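Local coordinates for GrpU microcompartment shell protein (Pectobacterium wasabiae, PDB 4OLP) that probably forms hexameric tiles in the shell of a glycyl-radical-type bacterial microcompartment and has a binding site for an iron-sulfur cluster, at residues I5-T10 with G80-V85; E30-D35 with H59-E64. All coordinates share one frame; numbering follows the deposited sequence.

Contact 1. Residues I5-T10 with G80-V85; sequences IINAPT and GEVAAV
I5 and N7, on the outermost strand, within this chain, of the BMC-domain sheet, meet V85 and V82 at the start of helix 82-92, a strand-on-helix packing of this α/β fold. I5 carries the apolar half. Its CB bond leads toward the helix, with CB 5.0 Å from CG1 of V85, and the branching at CB then spreads two arms around that one methyl. I5 CG2 lies 4.3 Å from V85 CG1, and the other arm brings I5 CG1 almost as near, 4.4 Å from V85 CG1. Because this arm runs on extended (chi2 158°), the terminal CD1 has already begun to pass V85, at 4.8 Å from V85 CG1; farther along the helix the side chain packs on N86 and M89. A β-branched residue suits the strand position of I5, keeping its bulk close to the backbone, whereas V85 offers a short apolar side chain that fits between strand and helix while also touching A36 of the neighbouring strand.

N7 stands nearer the solvent, where an amide is at home. With CG set beside its own backbone N (chi1 -62°), the side chain crosses that of V82 at about a right angle and sends its amide nitrogen forward, N7 ND2 lying 4.0 Å from V82 CG1, a loose van der Waals touch. The backbone of the strand serves other partners: I6 pairs with I37, and N7 O accepts a hydrogen bond from K56 of a second subunit. In the first helical turn, V85 N bonds E81 O at 2.9 Å.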
loop_
_atom_site.group_PDB
_atom_site.type_symbol
_atom_site.label_atom_id
_atom_site.label_comp_id
_atom_site.label_asym_id
_atom_site.label_seq_id
_atom_site.Cartn_x
_atom_site.Cartn_y
_atom_site.Cartn_z
ATOM N N ILE B 5 20.417 -11.946 11.578
ATOM C CA ILE B 5 20.647 -13.384 11.493
ATOM C C ILE B 5 20.134 -14.015 12.748
ATOM O O ILE B 5 20.483 -13.594 13.835
ATOM C CB ILE B 5 22.130 -13.730 11.350
ATOM C CG1 ILE B 5 22.657 -13.246 10.003
ATOM C CG2 ILE B 5 22.335 -15.235 11.458
ATOM C CD1 ILE B 5 24.156 -13.061 9.975
ATOM N N ILE B 6 19.286 -15.017 12.596
ATOM C CA ILE B 6 18.732 -15.719 13.730
ATOM C C ILE B 6 19.505 -17.010 13.843
ATOM O O ILE B 6 19.421 -17.862 12.963
ATOM C CB ILE B 6 17.231 -16.005 13.537
ATOM C CG1 ILE B 6 16.462 -14.696 13.519
ATOM C CG2 ILE B 6 16.692 -16.915 14.642
ATOM C CD1 ILE B 6 15.094 -14.792 12.880
ATOM N N ASN B 7 20.278 -17.139 14.921
ATOM C CA ASN B 7 21.014 -18.368 15.185
ATOM C C ASN B 7 20.119 -19.331 15.935
ATOM O O ASN B 7 19.459 -18.957 16.900
ATOM C CB ASN B 7 22.289 -18.085 15.969
ATOM C CG ASN B 7 23.249 -17.197 15.194
ATOM O OD1 ASN B 7 23.360 -16.003 15.482
ATOM N ND2 ASN B 7 23.927 -17.764 14.181
ATOM N N ALA B 8 20.076 -20.567 15.452
ATOM C CA ALA B 8 19.390 -21.640 16.145
ATOM C C ALA B 8 17.955 -21.249 16.396
ATOM O O ALA B 8 17.555 -21.077 17.556
ATOM C CB ALA B 8 20.088 -21.958 17.456
ATOM N N PRO B 9 17.170 -21.125 15.316
ATOM C CA PRO B 9 15.804 -20.679 15.473
ATOM C C PRO B 9 14.916 -21.731 16.101
ATOM O O PRO B 9 15.138 -22.910 15.941
ATOM C CB PRO B 9 15.360 -20.411 14.041
ATOM C CG PRO B 9 16.210 -21.295 13.223
ATOM C CD PRO B 9 17.533 -21.270 13.902
ATOM N N THR B 10 13.913 -21.265 16.818
ATOM C CA THR B 10 12.889 -22.098 17.432
ATOM C C THR B 10 12.066 -22.794 16.340
ATOM O O THR B 10 12.089 -22.373 15.195
ATOM C CB THR B 10 12.008 -21.151 18.285
ATOM O OG1 THR B 10 12.786 -20.615 19.370
ATOM C CG2 THR B 10 10.768 -21.824 18.835
ATOM N N GLY B 80 20.015 -21.975 6.194
ATOM C CA GLY B 80 21.091 -22.914 6.015
ATOM C C GLY B 80 21.975 -23.008 7.218
ATOM O O GLY B 80 21.549 -22.773 8.359
ATOM N N GLU B 81 23.208 -23.414 6.935
ATOM C CA GLU B 81 24.201 -23.662 7.945
ATOM C C GLU B 81 24.901 -22.344 8.277
ATOM O O GLU B 81 24.939 -21.425 7.444
ATOM C CB GLU B 81 25.178 -24.685 7.411
ATOM C CG GLU B 81 24.594 -26.078 7.327
ATOM C CD GLU B 81 24.874 -26.771 5.985
ATOM O OE1 GLU B 81 25.959 -27.318 5.831
ATOM O OE2 GLU B 81 24.015 -26.784 5.060
ATOM N N VAL B 82 25.418 -22.245 9.501
ATOM C CA VAL B 82 25.848 -20.949 10.044
ATOM C C VAL B 82 26.848 -20.293 9.114
ATOM O O VAL B 82 26.759 -19.093 8.868
ATOM C CB VAL B 82 26.490 -21.055 11.444
ATOM C CG1 VAL B 82 26.719 -19.663 12.010
ATOM C CG2 VAL B 82 25.610 -21.851 12.390
ATOM N N ALA B 83 27.812 -21.076 8.646
ATOM C CA ALA B 83 28.870 -20.574 7.770
ATOM C C ALA B 83 28.297 -19.988 6.492
ATOM O O ALA B 83 28.593 -18.840 6.131
ATOM C CB ALA B 83 29.840 -21.691 7.428
ATOM N N ALA B 84 27.436 -20.777 5.855
ATOM C CA ALA B 84 26.816 -20.414 4.590
ATOM C C ALA B 84 25.950 -19.153 4.717
ATOM O O ALA B 84 26.040 -18.236 3.894
ATOM C CB ALA B 84 25.988 -21.577 4.093
ATOM N N VAL B 85 25.136 -19.095 5.764
ATOM C CA VAL B 85 24.252 -17.956 5.947
ATOM C C VAL B 85 25.095 -16.703 6.121
ATOM O O VAL B 85 24.842 -15.691 5.473
ATOM C CB VAL B 85 23.312 -18.145 7.153
ATOM C CG1 VAL B 85 22.544 -16.865 7.452
ATOM C CG2 VAL B 85 22.344 -19.284 6.881
#

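Contact 2. Residues E30-D35 with H59-E64; sequences EMVRID and HVAVSE
D35 OD1 takes two donors from R33, whose guanidinium approaches side-on just ahead of the place where the four-stranded BMC sheet receives its strand 36-42. R33 NE lies 2.9 Å from D35 OD1 in a salt bridge, and R33 NH1 is 3.1 Å from the same D35 OD1, on its syn side. The oxygen lies only 4° from the guanidinium plane, although NE stands 30° out of the carboxylate plane. This pairing stays within 30-35; across to strand 60-65 the touching residue is V32.

V32 is directed toward the strand and straddles its beginning with two methyls. With chi1 at 86°, CG1 sits between the backbone N and the carbonyl carbon, and CG2 lies opposite the backbone N, beside the carbonyl carbon. V32 CG2 rests 3.9 Å from H59 O, a contact with backbone rather than ring. H59 itself has a left-handed backbone and turns the chain into the strand. A61 suits its place by being small, while V60, facing the other way, packs on A54 and A84. The second methyl, V32 CG1, meets A61 CB at 4.1 Å.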
loop_
_atom_site.group_PDB
_atom_site.type_symbol
_atom_site.label_atom_id
_atom_site.label_comp_id
_atom_site.label_asym_id
_atom_site.label_seq_id
_atom_site.Cartn_x
_atom_site.Cartn_y
_atom_site.Cartn_z
ATOM N N GLU B 30 12.767 -28.441 4.942
ATOM C CA GLU B 30 13.132 -29.768 5.394
ATOM C C GLU B 30 14.194 -30.419 4.530
ATOM O O GLU B 30 14.633 -31.520 4.826
ATOM C CB GLU B 30 11.907 -30.665 5.475
ATOM C CG GLU B 30 11.011 -30.350 6.646
ATOM C CD GLU B 30 10.210 -29.084 6.443
ATOM O OE1 GLU B 30 9.895 -28.694 5.288
ATOM O OE2 GLU B 30 9.873 -28.473 7.468
ATOM N N MET B 31 14.612 -29.761 3.461
ATOM C CA MET B 31 15.632 -30.322 2.618
ATOM C C MET B 31 16.966 -29.737 3.036
ATOM O O MET B 31 17.981 -30.084 2.461
ATOM C CB MET B 31 15.337 -30.032 1.136
ATOM C CG MET B 31 14.006 -30.613 0.642
ATOM S SD MET B 31 13.388 -30.036 -0.963
ATOM C CE MET B 31 14.546 -30.840 -2.078
ATOM N N VAL B 32 16.985 -28.881 4.052
ATOM C CA VAL B 32 18.234 -28.171 4.429
ATOM C C VAL B 32 18.378 -27.996 5.946
ATOM O O VAL B 32 17.380 -27.782 6.653
ATOM C CB VAL B 32 18.330 -26.818 3.724
ATOM C CG1 VAL B 32 17.598 -25.730 4.500
ATOM C CG2 VAL B 32 19.759 -26.431 3.499
ATOM N N ARG B 33 19.599 -28.140 6.449
ATOM C CA ARG B 33 19.839 -27.995 7.876
ATOM C C ARG B 33 19.797 -26.521 8.300
ATOM O O ARG B 33 20.610 -25.722 7.852
ATOM C CB ARG B 33 21.215 -28.505 8.208
ATOM C CG ARG B 33 21.670 -28.186 9.613
ATOM C CD ARG B 33 22.949 -28.905 9.904
ATOM N NE ARG B 33 23.480 -28.385 11.164
ATOM C CZ ARG B 33 24.259 -29.052 11.998
ATOM N NH1 ARG B 33 24.638 -28.432 13.092
ATOM N NH2 ARG B 33 24.636 -30.324 11.766
ATOM N N ILE B 34 18.864 -26.147 9.168
ATOM C CA ILE B 34 18.723 -24.736 9.433
ATOM C C ILE B 34 19.355 -24.326 10.744
ATOM O O ILE B 34 18.676 -24.214 11.766
ATOM C CB ILE B 34 17.256 -24.308 9.358
ATOM C CG1 ILE B 34 16.699 -24.629 7.966
ATOM C CG2 ILE B 34 17.119 -22.821 9.635
ATOM C CD1 ILE B 34 15.204 -24.510 7.843
ATOM N N ASP B 35 20.662 -24.138 10.710
ATOM C CA ASP B 35 21.370 -23.645 11.876
ATOM C C ASP B 35 20.972 -22.186 12.045
ATOM O O ASP B 35 20.785 -21.712 13.163
ATOM C CB ASP B 35 22.883 -23.705 11.684
ATOM C CG ASP B 35 23.435 -25.078 11.693
ATOM O OD1 ASP B 35 22.989 -25.861 12.548
ATOM O OD2 ASP B 35 24.369 -25.380 10.910
ATOM N N HIS B 59 23.661 -25.883 0.620
ATOM C CA HIS B 59 23.645 -25.552 2.033
ATOM C C HIS B 59 22.810 -24.334 2.364
ATOM O O HIS B 59 22.745 -23.979 3.525
ATOM C CB HIS B 59 25.076 -25.362 2.611
ATOM C CG HIS B 59 25.999 -26.524 2.369
ATOM N ND1 HIS B 59 27.338 -26.363 2.076
ATOM C CD2 HIS B 59 25.772 -27.860 2.349
ATOM C CE1 HIS B 59 27.894 -27.545 1.892
ATOM N NE2 HIS B 59 26.965 -28.471 2.044
ATOM N N VAL B 60 22.202 -23.660 1.386
ATOM C CA VAL B 60 21.197 -22.672 1.718
ATOM C C VAL B 60 19.996 -22.829 0.799
ATOM O O VAL B 60 20.039 -23.307 -0.317
ATOM C CB VAL B 60 21.657 -21.180 1.710
ATOM C CG1 VAL B 60 22.854 -20.939 2.626
ATOM C CG2 VAL B 60 21.997 -20.720 0.297
ATOM N N ALA B 61 18.918 -22.349 1.338
ATOM C CA ALA B 61 17.642 -22.254 0.691
ATOM C C ALA B 61 17.192 -20.791 0.834
ATOM O O ALA B 61 17.596 -20.097 1.767
ATOM C CB ALA B 61 16.711 -23.179 1.413
ATOM N N VAL B 62 16.428 -20.303 -0.127
ATOM C CA VAL B 62 15.988 -18.914 -0.104
ATOM C C VAL B 62 14.504 -18.816 -0.325
ATOM O O VAL B 62 13.885 -19.674 -0.979
ATOM C CB VAL B 62 16.659 -18.032 -1.175
ATOM C CG1 VAL B 62 18.055 -17.655 -0.716
ATOM C CG2 VAL B 62 16.683 -18.725 -2.537
ATOM N N SER B 63 13.941 -17.740 0.191
ATOM C CA SER B 63 12.549 -17.490 -0.028
ATOM C C SER B 63 12.251 -16.040 0.238
ATOM O O SER B 63 12.964 -15.366 0.981
ATOM C CB SER B 63 11.696 -18.396 0.844
ATOM O OG SER B 63 10.336 -18.051 0.712
ATOM N N GLU B 64 11.215 -15.568 -0.438
ATOM C CA GLU B 64 10.655 -14.280 -0.187
ATOM C C GLU B 64 9.873 -14.426 1.074
ATOM O O GLU B 64 9.283 -15.473 1.311
ATOM C CB GLU B 64 9.583 -13.982 -1.248
ATOM C CG GLU B 64 9.973 -14.206 -2.714
ATOM C CD GLU B 64 9.228 -15.385 -3.331
ATOM O OE1 GLU B 64 9.587 -16.539 -2.984
ATOM O OE2 GLU B 64 8.316 -15.155 -4.163
#

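In the fold
From the N terminus the chain lays down strand 3-7, whose end enters contact 1, then passes through helices 11-19 and 23-26 to the loop 30-35 of contact 2. Strand 36-42 and helix 44-56 follow before 59-64 closes that shorter loop on the outermost strand 60-65. Only at the end of strand 74-80 does the chain, through 80-85, complete contact 1, so contact 2 lies wholly within the longer closure. The two join the two outermost strands within the chain, which belong to one sheet, to neighbouring elements. They also meet directly: A8 N is 2.7 Å from D35 O, a probable hydrogen bond, and V82 packs on D35.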